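Local coordinates for cysteine desulfurase (Thermococcus onnurineus, PDB 5B89), which probably catalyses the pyridoxal-phosphate-dependent removal of sulfur from L-cysteine, passing it to a sulfur carrier and leaving L-alanine, at residues R22-V27 and E313-K318; K87-F92 and I295-G300; F257-I262 and Y275-P280; E325-D328 and P333-G336; H357-I362 and G408-L413. One frame throughout, in Å; residues are numbered along the deposited sequence.

In the fold
Interactions 1, 2, 4 and 5 are largely buried, while interaction 3 is only partly so; 3 and 5 both touch the second subunit. Interactions 1 and 4 share helix 309-329, the first at its early turns and the second near its end. Helix 291-307 of interaction 2 comes just before it. Interactions 4 and 5 are neighbours, their centres about 15 Å apart, whereas interaction 3 lies across the centre of the chain from both. Interactions 2, 3 and 5 have no hydrogen bond between their segments and rest mainly on apolar side chains, with a phenol end in 3. Interaction 1 sets an amide against aliphatic groups. Interaction 4 adds a hydrogen bond to an exposed aspartate.

Interaction 1 (R22-V27 and E313-K318); sequences RIPEDV and ERQEHK
Ile23 and Pro24 both press on the side chain of Gln315. The methyl CG2 of Ile23 does most of the touching. It lies 3.9 Å from CD of Gln315, and CB, CG and OE1 of the same residue are about as near. Ile23 and Gln315 lie alongside one another, pointing opposite ways. Gln315 has CG anti to its backbone N (chi1 176°), and its chain then bends at chi2 (71°), which wraps it round the methyl. Its NE2 end meets the proline ring, with Pro24 CD 4.0 Å away and CG and CB close by. The ring and the glutamine cross at about a right angle. NE2 makes its hydrogen bond with the backbone O of Asn398. Within the fold-type I architecture of this PLP-enzyme family, the contact packs the N-terminal segment on helix 309-329. Cutting Gln315 back to an alanine removes the amide, which would probably leave Asn398 O without this donor and open a gap beside Ile23 and Pro24. Further out, the peptide bond before Pro24 is cis, just ahead of the short helix 25-28. Asp26 grips Arg22 twice: OD2 takes the backbone N of Arg22 at 2.9 Å, and OD1 forms a salt bridge with Arg22 NH1 at 3.1 Å. Ile23 also touches Val396 and Ile307, and Val27 packs on Tyr303.

Interaction 2 (K87-F92 and I295-G300); sequences KIVADF and IGLAAG
Ile88 and Ala298 make the closest backbone approach between segments 87-92 and 295-300, with their CA atoms 5.9 Å apart. The apolar contacts fall into two pairs. In the first, both branches of Ile88 rest against the alanine methyl from one side: Ile88 CD1 is 3.9 Å from Ala298 CB, and Ile88 CG2 lies 4.0 Å from the same atom. CG2 is anti to the backbone N of Ile88 and also rests on the alanine's backbone, 3.9 Å from Ala298 O. In the second pair, Val89 CG2 meets Leu297 CD2 at 4.0 Å, and the two side chains cross at about a right angle. The second pair continues into the protein, where Val89 touches Ile100 and Phe102 of strand 100-103 and Leu297 touches Pro238 and Ile244. The two helices thus pack together beside the edge strand of the large mixed sheet. The side chain of Leu297 is about 8 Å from those of Ser233 and His235, which bind pyridoxal 5'-phosphate, and about 11 Å from the cofactor itself. The contact is therefore near the cofactor site but not part of it.

No hydrogen bond crosses between these two segments. Asp91 N bonds to Lys87 O, and Gly300 N bonds to Gly296 O, each within its own helix. Lys87 NZ and Asp91 OD1 form a long ion pair at 3.9 Å, on an exposed part of helix 73-93. The joint itself depends on shape: a methyl as small as that of Ala298 lets the backbones come close, and no directional bond joins them here.

Interaction 3 (F257-I262 and Y275-P280); sequences FEPPLI and YKLTEP
Ile262 lies against Tyr275 and Leu277, and its two branches leave CB for different partners. The short branch, CG2, meets the methyl CD1 of Leu277 at 4.3 Å. The long branch starts at CG1, which sits between the backbone N and the carbonyl carbon (chi1 62°). It runs on extended to CD1, which is 3.5 Å from Tyr275 OH and 3.7 Å from Tyr275 CZ. This methyl approaches the phenol end of the ring obliquely, and the two side chains cross at about a right angle. Leu277 CD1 has a second partner, Pro259 CG, which faces it head-on at 3.6 Å. Leu277 CG in turn lies in plane at the edge of the Tyr275 ring.

The contact lays the loop ahead of a two-stranded antiparallel hairpin, 267-271 with 274-277, on the side chains of the second strand. The second subunit borders it: Leu139 and Gln142 of that chain pack on Ile262 and Tyr275. No hydrogen bond joins loop and hairpin here, so the fit probably rests on shape, while Ile262 O is also bonded by ND2 of Asn111 of the neighbouring subunit.

Interaction 4 (E325-D328 and P333-G336); sequences EGLD and PWYG
Trp334 meets both Leu327 and Asp328 at the end of helix 309-329, one on the buried side and one on the solvent side. The tight part is apolar. Leu327 CB is 4.0 Å from Trp334 CD1, approaching the indole obliquely. Leu327 also touches Val347 and Phe349 of strand 346-349, and Trp334 touches Phe349. The first torsion places the indole: CG lies between the backbone N and the carbonyl carbon (chi1 57°), which turns the ring toward the helix. Arg338 makes a cation-pi contact with the ring and bonds through NH1 to Trp334 O and Gly336 O. Backbone bonds of Pro333 to Asn350 and of Tyr335 to Ser348 tie the segment to the small mixed sheet that holds strand 346-349. The contact thus closes the turn from a helix into that sheet.

The solvent side is polar: its bond is short but bent, and Asp328 is exposed. OD1 of Asp328 accepts the hydrogen bond from Trp334 NE1 at 2.9 Å. The angle at the hydrogen is 143°, and the N-H meets OD1 from well above the carboxylate plane. OD1 itself is tilted 21° out of the Trp334 ring plane. The other oxygen, OD2, stays 3.9 Å from NE1. A leucine in place of Trp334 would probably leave Asp328 OD1 without its indole donor and Arg338 without its ring. The chemistry is mixed: apolar and cation-pi contacts cover the indole, and a bent bond to a probably charged carboxylate satisfies its N-H.

Interaction 5 (H357-I362 and G408-L413); sequences HDVAAI and GVMEEL
No ring or amide enters the contact of Val359 and Ile362 with Met410 and Leu413, so its surfaces are all aliphatic or sulfur. The one ring in these segments, His357, lies away from it, meeting the ring of His355 and bonding through ND1 to Ser372 OG. The methyl CD1 of Leu413 is the hub. It lies 4.0 Å from Ile362 CG2, and Ile362 CD1 is almost as near. Val359 CG1 comes to it at 4.1 Å, the two side chains crossing at about a right angle. With CG anti to the backbone N (chi1 -176°), Leu413 points CD1 between Val359 and Ile362. Val359 CG1 also faces Met410 SD at a looser 4.4 Å. The contact packs helix 400-415 on helix 356-365 in the small C-terminal domain of this fold-type I enzyme, whose mixed sheet includes strand 368-373. Over these segments the axes approach to 11.3 Å and their directions differ by 124°, so the helices run roughly against each other but splayed. Met410 continues the apolar patch onto Leu330, Val351 and Leu363, and Leu413 onto Leu354. Ala360 touches Val370, and Val71 of the second subunit packs on His357, Ala360 and Ala361.

Interaction 1 (R22-V27 and E313-K318)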
# COMPACT_ATOMS: atom_id res chain seq x y z
N ARG B 22 -11.12 32.53 -2.30
CA ARG B 22 -12.35 32.60 -1.59
C ARG B 22 -12.58 31.20 -0.99
O ARG B 22 -12.62 30.26 -1.70
CB ARG B 22 -13.51 32.91 -2.52
CG ARG B 22 -13.49 34.24 -3.17
CD ARG B 22 -14.87 34.60 -3.67
NE ARG B 22 -15.50 33.60 -4.52
CZ ARG B 22 -14.98 33.13 -5.65
NH1 ARG B 22 -13.80 33.58 -6.06
NH2 ARG B 22 -15.63 32.24 -6.37
N ILE B 23 -12.71 31.11 0.31
CA ILE B 23 -12.98 29.84 0.99
C ILE B 23 -14.41 29.91 1.45
O ILE B 23 -14.78 30.85 2.07
CB ILE B 23 -12.14 29.76 2.27
CG1 ILE B 23 -10.68 29.73 1.95
CG2 ILE B 23 -12.56 28.61 3.18
CD1 ILE B 23 -10.31 28.68 0.97
N PRO B 24 -15.32 28.90 1.18
CA PRO B 24 -14.86 27.67 0.51
C PRO B 24 -14.99 27.55 -1.02
O PRO B 24 -14.59 26.57 -1.62
CB PRO B 24 -15.78 26.65 1.14
CG PRO B 24 -17.07 27.32 1.26
CD PRO B 24 -16.78 28.70 1.60
N GLU B 25 -15.58 28.55 -1.62
CA GLU B 25 -15.88 28.52 -3.04
C GLU B 25 -14.81 28.12 -3.99
O GLU B 25 -15.07 27.36 -4.85
CB GLU B 25 -16.45 29.88 -3.47
CG GLU B 25 -17.77 30.18 -2.77
CD GLU B 25 -17.63 31.00 -1.48
OE1 GLU B 25 -18.67 31.51 -1.03
OE2 GLU B 25 -16.56 31.12 -0.96
N ASP B 26 -13.62 28.64 -3.84
CA ASP B 26 -12.54 28.36 -4.81
C ASP B 26 -11.95 26.93 -4.61
O ASP B 26 -11.27 26.43 -5.52
CB ASP B 26 -11.41 29.37 -4.72
CG ASP B 26 -11.79 30.69 -5.37
OD1 ASP B 26 -12.78 30.67 -6.15
OD2 ASP B 26 -11.16 31.73 -5.09
N VAL B 27 -12.24 26.29 -3.50
CA VAL B 27 -11.89 24.87 -3.32
C VAL B 27 -12.96 23.99 -3.97
O VAL B 27 -12.68 22.98 -4.68
CB VAL B 27 -11.68 24.56 -1.85
CG1 VAL B 27 -11.18 23.09 -1.71
CG2 VAL B 27 -10.60 25.46 -1.31
N GLU B 313 -8.15 25.48 9.21
CA GLU B 313 -8.56 25.39 10.66
C GLU B 313 -9.69 26.39 10.99
O GLU B 313 -10.67 26.05 11.63
CB GLU B 313 -7.38 25.68 11.59
CG GLU B 313 -6.19 24.78 11.42
CD GLU B 313 -4.99 25.11 12.31
OE1 GLU B 313 -5.31 25.33 13.48
OE2 GLU B 313 -3.78 25.05 11.85
N ARG B 314 -9.56 27.58 10.44
CA ARG B 314 -10.58 28.65 10.66
C ARG B 314 -11.93 28.30 10.07
O ARG B 314 -12.99 28.45 10.73
CB ARG B 314 -10.08 29.97 10.16
CG ARG B 314 -8.99 30.41 11.16
CD ARG B 314 -8.52 31.87 11.02
NE ARG B 314 -7.75 32.16 9.79
CZ ARG B 314 -6.46 31.91 9.62
NH1 ARG B 314 -5.70 31.39 10.62
NH2 ARG B 314 -5.90 32.23 8.45
N GLN B 315 -11.94 27.77 8.83
CA GLN B 315 -13.16 27.40 8.24
C GLN B 315 -13.84 26.31 9.00
O GLN B 315 -15.01 26.27 9.24
CB GLN B 315 -12.95 27.03 6.75
CG GLN B 315 -14.18 26.51 6.04
CD GLN B 315 -15.28 27.55 5.75
OE1 GLN B 315 -15.12 28.73 6.16
NE2 GLN B 315 -16.34 27.13 5.20
N GLU B 316 -13.06 25.27 9.36
CA GLU B 316 -13.59 24.16 10.12
C GLU B 316 -14.19 24.59 11.47
O GLU B 316 -15.24 24.05 11.82
CB GLU B 316 -12.52 23.03 10.26
CG GLU B 316 -12.26 22.31 8.90
CD GLU B 316 -11.34 21.14 9.04
OE1 GLU B 316 -10.72 20.75 8.07
OE2 GLU B 316 -11.30 20.53 10.08
N HIS B 317 -13.54 25.51 12.14
CA HIS B 317 -14.04 25.97 13.39
C HIS B 317 -15.42 26.63 13.21
O HIS B 317 -16.26 26.43 13.97
CB HIS B 317 -13.07 26.96 13.98
CG HIS B 317 -13.62 27.65 15.17
ND1 HIS B 317 -14.02 28.96 15.15
CD2 HIS B 317 -13.97 27.15 16.36
CE1 HIS B 317 -14.55 29.25 16.32
NE2 HIS B 317 -14.53 28.18 17.07
N LYS B 318 -15.58 27.42 12.16
CA LYS B 318 -16.86 28.06 11.90
C LYS B 318 -17.93 27.02 11.71
O LYS B 318 -19.02 27.17 12.17
CB LYS B 318 -16.83 28.98 10.67
CG LYS B 318 -15.97 30.21 10.75
CD LYS B 318 -16.01 31.00 9.46
CE LYS B 318 -14.93 32.05 9.41
NZ LYS B 318 -14.81 32.78 8.12

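Interaction 2 (K87-F92 and I295-G300)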
# COMPACT_ATOMS: atom_id res chain seq x y z
N LYS B 87 10.32 14.59 -0.58
CA LYS B 87 10.74 15.92 -0.01
C LYS B 87 9.57 16.74 0.34
O LYS B 87 9.61 17.49 1.36
CB LYS B 87 11.68 16.61 -1.04
CG LYS B 87 12.32 17.87 -0.43
CD LYS B 87 13.30 17.59 0.67
CE LYS B 87 13.94 18.91 1.06
NZ LYS B 87 14.76 18.63 2.23
N ILE B 88 8.52 16.81 -0.46
CA ILE B 88 7.35 17.61 -0.18
C ILE B 88 6.72 17.11 1.16
O ILE B 88 6.26 17.91 1.96
CB ILE B 88 6.35 17.62 -1.38
CG1 ILE B 88 6.94 18.48 -2.50
CG2 ILE B 88 4.97 18.04 -1.00
CD1 ILE B 88 6.26 18.24 -3.85
N VAL B 89 6.59 15.79 1.35
CA VAL B 89 6.00 15.25 2.57
C VAL B 89 6.91 15.63 3.76
O VAL B 89 6.41 16.03 4.81
CB VAL B 89 5.89 13.71 2.44
CG1 VAL B 89 5.49 13.14 3.80
CG2 VAL B 89 4.87 13.38 1.40
N ALA B 90 8.19 15.46 3.60
CA ALA B 90 9.16 15.83 4.69
C ALA B 90 8.97 17.27 5.07
O ALA B 90 8.82 17.57 6.29
CB ALA B 90 10.56 15.55 4.24
N ASP B 91 8.97 18.16 4.11
CA ASP B 91 8.81 19.55 4.45
C ASP B 91 7.48 19.87 5.11
O ASP B 91 7.43 20.71 5.94
CB ASP B 91 9.06 20.48 3.27
CG ASP B 91 10.47 20.48 2.78
OD1 ASP B 91 11.37 20.14 3.49
OD2 ASP B 91 10.66 20.87 1.65
N PHE B 92 6.42 19.19 4.72
CA PHE B 92 5.10 19.44 5.27
C PHE B 92 5.06 19.21 6.79
O PHE B 92 4.39 19.89 7.44
CB PHE B 92 4.10 18.52 4.53
CG PHE B 92 2.65 18.68 4.91
CD1 PHE B 92 2.01 19.86 4.72
CD2 PHE B 92 1.96 17.63 5.36
CE1 PHE B 92 0.69 19.98 5.03
CE2 PHE B 92 0.63 17.74 5.65
CZ PHE B 92 0.01 18.92 5.49
N ILE B 295 3.02 10.54 -5.60
CA ILE B 295 2.87 11.73 -6.44
C ILE B 295 1.57 12.40 -6.18
O ILE B 295 1.48 13.64 -6.10
CB ILE B 295 3.08 11.30 -7.93
CG1 ILE B 295 4.53 10.94 -8.15
CG2 ILE B 295 2.60 12.42 -8.91
CD1 ILE B 295 4.83 10.13 -9.47
N GLY B 296 0.50 11.63 -6.03
CA GLY B 296 -0.78 12.21 -5.67
C GLY B 296 -0.83 12.90 -4.30
O GLY B 296 -1.44 13.97 -4.17
N LEU B 297 -0.16 12.23 -3.39
CA LEU B 297 -0.09 12.83 -2.03
C LEU B 297 0.68 14.14 -2.08
O LEU B 297 0.22 15.09 -1.44
CB LEU B 297 0.52 11.84 -1.05
CG LEU B 297 0.78 12.39 0.39
CD1 LEU B 297 -0.45 12.95 0.97
CD2 LEU B 297 1.39 11.32 1.25
N ALA B 298 1.79 14.20 -2.78
CA ALA B 298 2.56 15.48 -2.90
C ALA B 298 1.70 16.51 -3.55
O ALA B 298 1.69 17.68 -3.10
CB ALA B 298 3.84 15.22 -3.65
N ALA B 299 0.86 16.18 -4.51
CA ALA B 299 -0.06 17.13 -5.09
C ALA B 299 -1.09 17.56 -4.15
O ALA B 299 -1.41 18.75 -4.14
CB ALA B 299 -0.70 16.51 -6.39
N GLY B 300 -1.62 16.71 -3.29
CA GLY B 300 -2.59 17.10 -2.25
C GLY B 300 -1.93 18.02 -1.26
O GLY B 300 -2.58 19.05 -0.96

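Interaction 3 (F257-I262 and Y275-P280)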
# COMPACT_ATOMS: atom_id res chain seq x y z
N PHE B 257 15.64 0.68 14.95
CA PHE B 257 14.39 0.22 14.36
C PHE B 257 14.62 -0.88 13.37
O PHE B 257 15.27 -0.60 12.34
CB PHE B 257 13.74 1.43 13.69
CG PHE B 257 12.35 1.15 13.12
CD1 PHE B 257 11.27 0.97 13.96
CD2 PHE B 257 12.13 1.12 11.79
CE1 PHE B 257 10.03 0.70 13.45
CE2 PHE B 257 10.86 0.87 11.27
CZ PHE B 257 9.84 0.63 12.12
N GLU B 258 14.07 -2.07 13.56
CA GLU B 258 14.27 -3.17 12.64
C GLU B 258 13.26 -3.14 11.54
O GLU B 258 12.10 -3.04 11.80
CB GLU B 258 14.13 -4.44 13.38
CG GLU B 258 14.47 -5.61 12.56
CD GLU B 258 14.01 -6.91 13.16
OE1 GLU B 258 13.75 -7.77 12.31
OE2 GLU B 258 13.88 -7.06 14.42
N PRO B 259 13.67 -3.05 10.27
CA PRO B 259 12.67 -3.00 9.20
C PRO B 259 11.77 -4.19 9.20
O PRO B 259 12.27 -5.33 8.98
CB PRO B 259 13.48 -2.91 7.95
CG PRO B 259 14.86 -3.22 8.30
CD PRO B 259 15.08 -2.99 9.75
N PRO B 260 10.43 -4.06 9.34
CA PRO B 260 9.61 -5.27 9.37
C PRO B 260 9.45 -5.92 8.03
O PRO B 260 9.21 -7.09 7.95
CB PRO B 260 8.23 -4.71 9.84
CG PRO B 260 8.66 -3.52 10.65
CD PRO B 260 9.72 -2.84 9.86
N LEU B 261 9.49 -5.11 6.97
CA LEU B 261 9.29 -5.57 5.59
C LEU B 261 10.59 -5.39 4.83
O LEU B 261 11.13 -4.25 4.68
CB LEU B 261 8.17 -4.83 4.87
CG LEU B 261 6.84 -4.77 5.61
CD1 LEU B 261 5.86 -3.89 4.88
CD2 LEU B 261 6.25 -6.12 5.87
N ILE B 262 11.15 -6.50 4.28
CA ILE B 262 12.44 -6.50 3.61
C ILE B 262 12.40 -7.19 2.28
O ILE B 262 11.55 -8.06 2.05
CB ILE B 262 13.56 -7.09 4.48
CG1 ILE B 262 13.28 -8.53 4.84
CG2 ILE B 262 13.81 -6.16 5.70
CD1 ILE B 262 14.48 -9.19 5.58
N TYR B 275 22.14 -11.42 3.70
CA TYR B 275 21.97 -10.09 3.08
C TYR B 275 22.49 -8.98 3.96
O TYR B 275 22.63 -9.14 5.16
CB TYR B 275 20.43 -9.84 2.80
CG TYR B 275 19.58 -9.91 4.10
CD1 TYR B 275 19.01 -11.11 4.60
CD2 TYR B 275 19.25 -8.71 4.81
CE1 TYR B 275 18.25 -11.10 5.77
CE2 TYR B 275 18.50 -8.73 5.96
CZ TYR B 275 17.98 -9.89 6.40
OH TYR B 275 17.26 -9.90 7.56
N LYS B 276 22.74 -7.85 3.35
CA LYS B 276 23.05 -6.54 4.04
C LYS B 276 22.03 -5.52 3.51
O LYS B 276 21.81 -5.37 2.30
CB LYS B 276 24.45 -6.09 3.69
CG LYS B 276 25.54 -7.03 4.18
CD LYS B 276 26.82 -6.43 3.66
CE LYS B 276 28.00 -7.18 4.29
NZ LYS B 276 27.99 -8.57 3.83
N LEU B 277 21.48 -4.75 4.46
CA LEU B 277 20.47 -3.72 4.05
C LEU B 277 21.09 -2.40 3.71
O LEU B 277 22.23 -2.14 4.19
CB LEU B 277 19.49 -3.56 5.16
CG LEU B 277 18.67 -4.84 5.44
CD1 LEU B 277 17.72 -4.61 6.57
CD2 LEU B 277 17.91 -5.37 4.21
N THR B 278 20.45 -1.62 2.86
CA THR B 278 20.83 -0.26 2.52
C THR B 278 20.40 0.77 3.59
O THR B 278 19.96 0.37 4.68
CB THR B 278 20.30 0.16 1.17
OG1 THR B 278 21.10 1.25 0.68
CG2 THR B 278 18.84 0.39 1.11
N GLU B 279 20.71 1.98 3.32
CA GLU B 279 20.42 3.08 4.26
C GLU B 279 18.97 3.55 4.15
O GLU B 279 18.30 3.39 3.10
CB GLU B 279 21.36 4.26 4.01
CG GLU B 279 22.89 3.96 4.12
CD GLU B 279 23.30 3.25 5.41
OE1 GLU B 279 23.24 3.88 6.50
OE2 GLU B 279 23.67 2.04 5.35
N PRO B 280 18.46 4.25 5.16
CA PRO B 280 17.13 4.93 5.05
C PRO B 280 17.10 5.97 4.00
O PRO B 280 18.12 6.63 3.70
CB PRO B 280 17.00 5.55 6.45
CG PRO B 280 17.82 4.71 7.33
CD PRO B 280 19.01 4.45 6.53

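Interaction 4 (E325-D328 and P333-G336)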
# COMPACT_ATOMS: atom_id res chain seq x y z
N GLU B 325 -23.93 24.61 18.05
CA GLU B 325 -24.96 25.60 18.50
C GLU B 325 -26.32 25.16 17.99
O GLU B 325 -27.34 25.16 18.72
CB GLU B 325 -24.60 26.96 18.06
CG GLU B 325 -23.50 27.54 18.92
CD GLU B 325 -22.83 28.79 18.33
OE1 GLU B 325 -23.27 29.38 17.27
OE2 GLU B 325 -21.84 29.36 18.92
N GLY B 326 -26.36 24.78 16.70
CA GLY B 326 -27.66 24.34 16.15
C GLY B 326 -28.19 23.06 16.76
O GLY B 326 -29.42 22.86 16.97
N LEU B 327 -27.34 22.12 17.12
CA LEU B 327 -27.74 20.95 17.77
C LEU B 327 -28.24 21.23 19.17
O LEU B 327 -29.19 20.55 19.65
CB LEU B 327 -26.58 19.87 17.74
CG LEU B 327 -26.25 19.33 16.33
CD1 LEU B 327 -25.12 18.30 16.51
CD2 LEU B 327 -27.42 18.69 15.67
N ASP B 328 -27.58 22.16 19.83
CA ASP B 328 -28.04 22.55 21.17
C ASP B 328 -29.46 23.12 21.04
O ASP B 328 -30.29 22.82 21.93
CB ASP B 328 -27.14 23.57 21.78
CG ASP B 328 -25.83 23.01 22.29
OD1 ASP B 328 -25.77 21.82 22.58
OD2 ASP B 328 -25.00 23.85 22.61
N PRO B 333 -28.08 15.75 21.65
CA PRO B 333 -26.78 15.67 22.33
C PRO B 333 -25.55 15.44 21.42
O PRO B 333 -25.64 14.66 20.54
CB PRO B 333 -26.95 14.50 23.27
CG PRO B 333 -27.84 13.60 22.57
CD PRO B 333 -28.89 14.52 22.06
N TRP B 334 -24.47 16.14 21.70
CA TRP B 334 -23.25 15.98 20.94
C TRP B 334 -22.09 15.74 21.90
O TRP B 334 -22.14 16.12 23.04
CB TRP B 334 -23.01 17.13 19.96
CG TRP B 334 -22.96 18.48 20.51
CD1 TRP B 334 -24.01 19.31 20.69
CD2 TRP B 334 -21.83 19.18 20.99
NE1 TRP B 334 -23.61 20.46 21.22
CE2 TRP B 334 -22.27 20.41 21.43
CE3 TRP B 334 -20.48 18.90 21.06
CZ2 TRP B 334 -21.43 21.35 21.91
CZ3 TRP B 334 -19.66 19.82 21.56
CH2 TRP B 334 -20.12 21.03 21.98
N TYR B 335 -21.07 15.09 21.37
CA TYR B 335 -19.94 14.63 22.13
C TYR B 335 -18.66 15.38 21.88
O TYR B 335 -18.55 16.13 20.98
CB TYR B 335 -19.77 13.12 21.92
CG TYR B 335 -21.05 12.32 22.08
CD1 TYR B 335 -21.48 11.94 23.31
CD2 TYR B 335 -21.81 11.96 21.00
CE1 TYR B 335 -22.66 11.23 23.47
CE2 TYR B 335 -22.99 11.28 21.15
CZ TYR B 335 -23.40 10.91 22.39
OH TYR B 335 -24.55 10.22 22.56
N GLY B 336 -17.73 15.17 22.77
CA GLY B 336 -16.47 15.86 22.67
C GLY B 336 -16.42 17.16 23.43
O GLY B 336 -17.29 17.56 24.10

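Interaction 5 (H357-I362 and G408-L413)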
# COMPACT_ATOMS: atom_id res chain seq x y z
N HIS B 357 -27.54 4.49 12.74
CA HIS B 357 -27.64 4.10 11.34
C HIS B 357 -28.94 4.63 10.74
O HIS B 357 -28.96 4.99 9.57
CB HIS B 357 -27.58 2.59 11.10
CG HIS B 357 -26.25 1.97 11.44
ND1 HIS B 357 -25.04 2.64 11.32
CD2 HIS B 357 -25.95 0.71 11.85
CE1 HIS B 357 -24.05 1.84 11.70
NE2 HIS B 357 -24.57 0.66 12.00
N ASP B 358 -29.98 4.73 11.57
CA ASP B 358 -31.26 5.19 10.99
C ASP B 358 -31.20 6.71 10.76
O ASP B 358 -31.68 7.22 9.74
CB ASP B 358 -32.36 4.87 12.00
CG ASP B 358 -32.72 3.43 12.03
OD1 ASP B 358 -32.66 2.74 10.99
OD2 ASP B 358 -33.05 2.96 13.13
N VAL B 359 -30.56 7.46 11.66
CA VAL B 359 -30.28 8.86 11.42
C VAL B 359 -29.48 9.11 10.14
O VAL B 359 -29.74 10.03 9.32
CB VAL B 359 -29.59 9.53 12.64
CG1 VAL B 359 -29.30 10.97 12.35
CG2 VAL B 359 -30.44 9.31 13.90
N ALA B 360 -28.42 8.30 9.99
CA ALA B 360 -27.60 8.41 8.85
C ALA B 360 -28.32 8.14 7.52
O ALA B 360 -28.02 8.78 6.50
CB ALA B 360 -26.35 7.50 8.96
N ALA B 361 -29.24 7.19 7.56
CA ALA B 361 -30.05 6.87 6.38
C ALA B 361 -31.01 8.01 6.02
O ALA B 361 -31.10 8.34 4.86
CB ALA B 361 -30.84 5.61 6.62
N ILE B 362 -31.60 8.67 7.05
CA ILE B 362 -32.44 9.85 6.77
C ILE B 362 -31.66 10.98 6.14
O ILE B 362 -32.02 11.64 5.17
CB ILE B 362 -33.22 10.27 7.99
CG1 ILE B 362 -34.26 9.23 8.34
CG2 ILE B 362 -33.89 11.63 7.78
CD1 ILE B 362 -34.65 9.33 9.76
N GLY B 408 -31.49 22.11 9.15
CA GLY B 408 -32.89 22.05 8.71
C GLY B 408 -33.42 20.67 8.57
O GLY B 408 -34.54 20.34 9.01
N VAL B 409 -32.58 19.73 8.05
CA VAL B 409 -32.98 18.38 8.02
C VAL B 409 -33.06 17.68 9.38
O VAL B 409 -33.97 16.96 9.68
CB VAL B 409 -32.07 17.51 7.04
CG1 VAL B 409 -32.39 16.03 7.07
CG2 VAL B 409 -32.08 18.10 5.69
N MET B 410 -32.11 18.00 10.28
CA MET B 410 -32.15 17.53 11.63
C MET B 410 -33.41 18.02 12.40
O MET B 410 -33.97 17.26 13.18
CB MET B 410 -30.90 17.91 12.42
CG MET B 410 -29.65 17.15 12.01
SD MET B 410 -29.75 15.39 12.15
CE MET B 410 -30.10 15.14 13.86
N GLU B 411 -33.79 19.25 12.08
CA GLU B 411 -34.98 19.84 12.74
C GLU B 411 -36.25 19.07 12.33
O GLU B 411 -37.00 18.68 13.18
CB GLU B 411 -35.02 21.30 12.39
CG GLU B 411 -36.21 22.05 13.01
CD GLU B 411 -36.22 23.52 12.72
OE1 GLU B 411 -35.13 24.18 12.57
OE2 GLU B 411 -37.38 24.06 12.62
N GLU B 412 -36.37 18.78 11.03
CA GLU B 412 -37.48 18.02 10.53
C GLU B 412 -37.46 16.61 11.13
O GLU B 412 -38.52 16.14 11.63
CB GLU B 412 -37.40 18.06 9.02
CG GLU B 412 -38.36 17.25 8.13
CD GLU B 412 -38.18 17.63 6.62
OE1 GLU B 412 -37.09 18.16 6.25
OE2 GLU B 412 -39.12 17.41 5.81
N LEU B 413 -36.29 15.96 11.24
CA LEU B 413 -36.21 14.69 11.83
C LEU B 413 -36.68 14.67 13.25
O LEU B 413 -37.41 13.81 13.62
CB LEU B 413 -34.77 14.17 11.72
CG LEU B 413 -34.39 12.80 12.18
CD1 LEU B 413 -33.00 12.55 11.62
CD2 LEU B 413 -34.33 12.64 13.65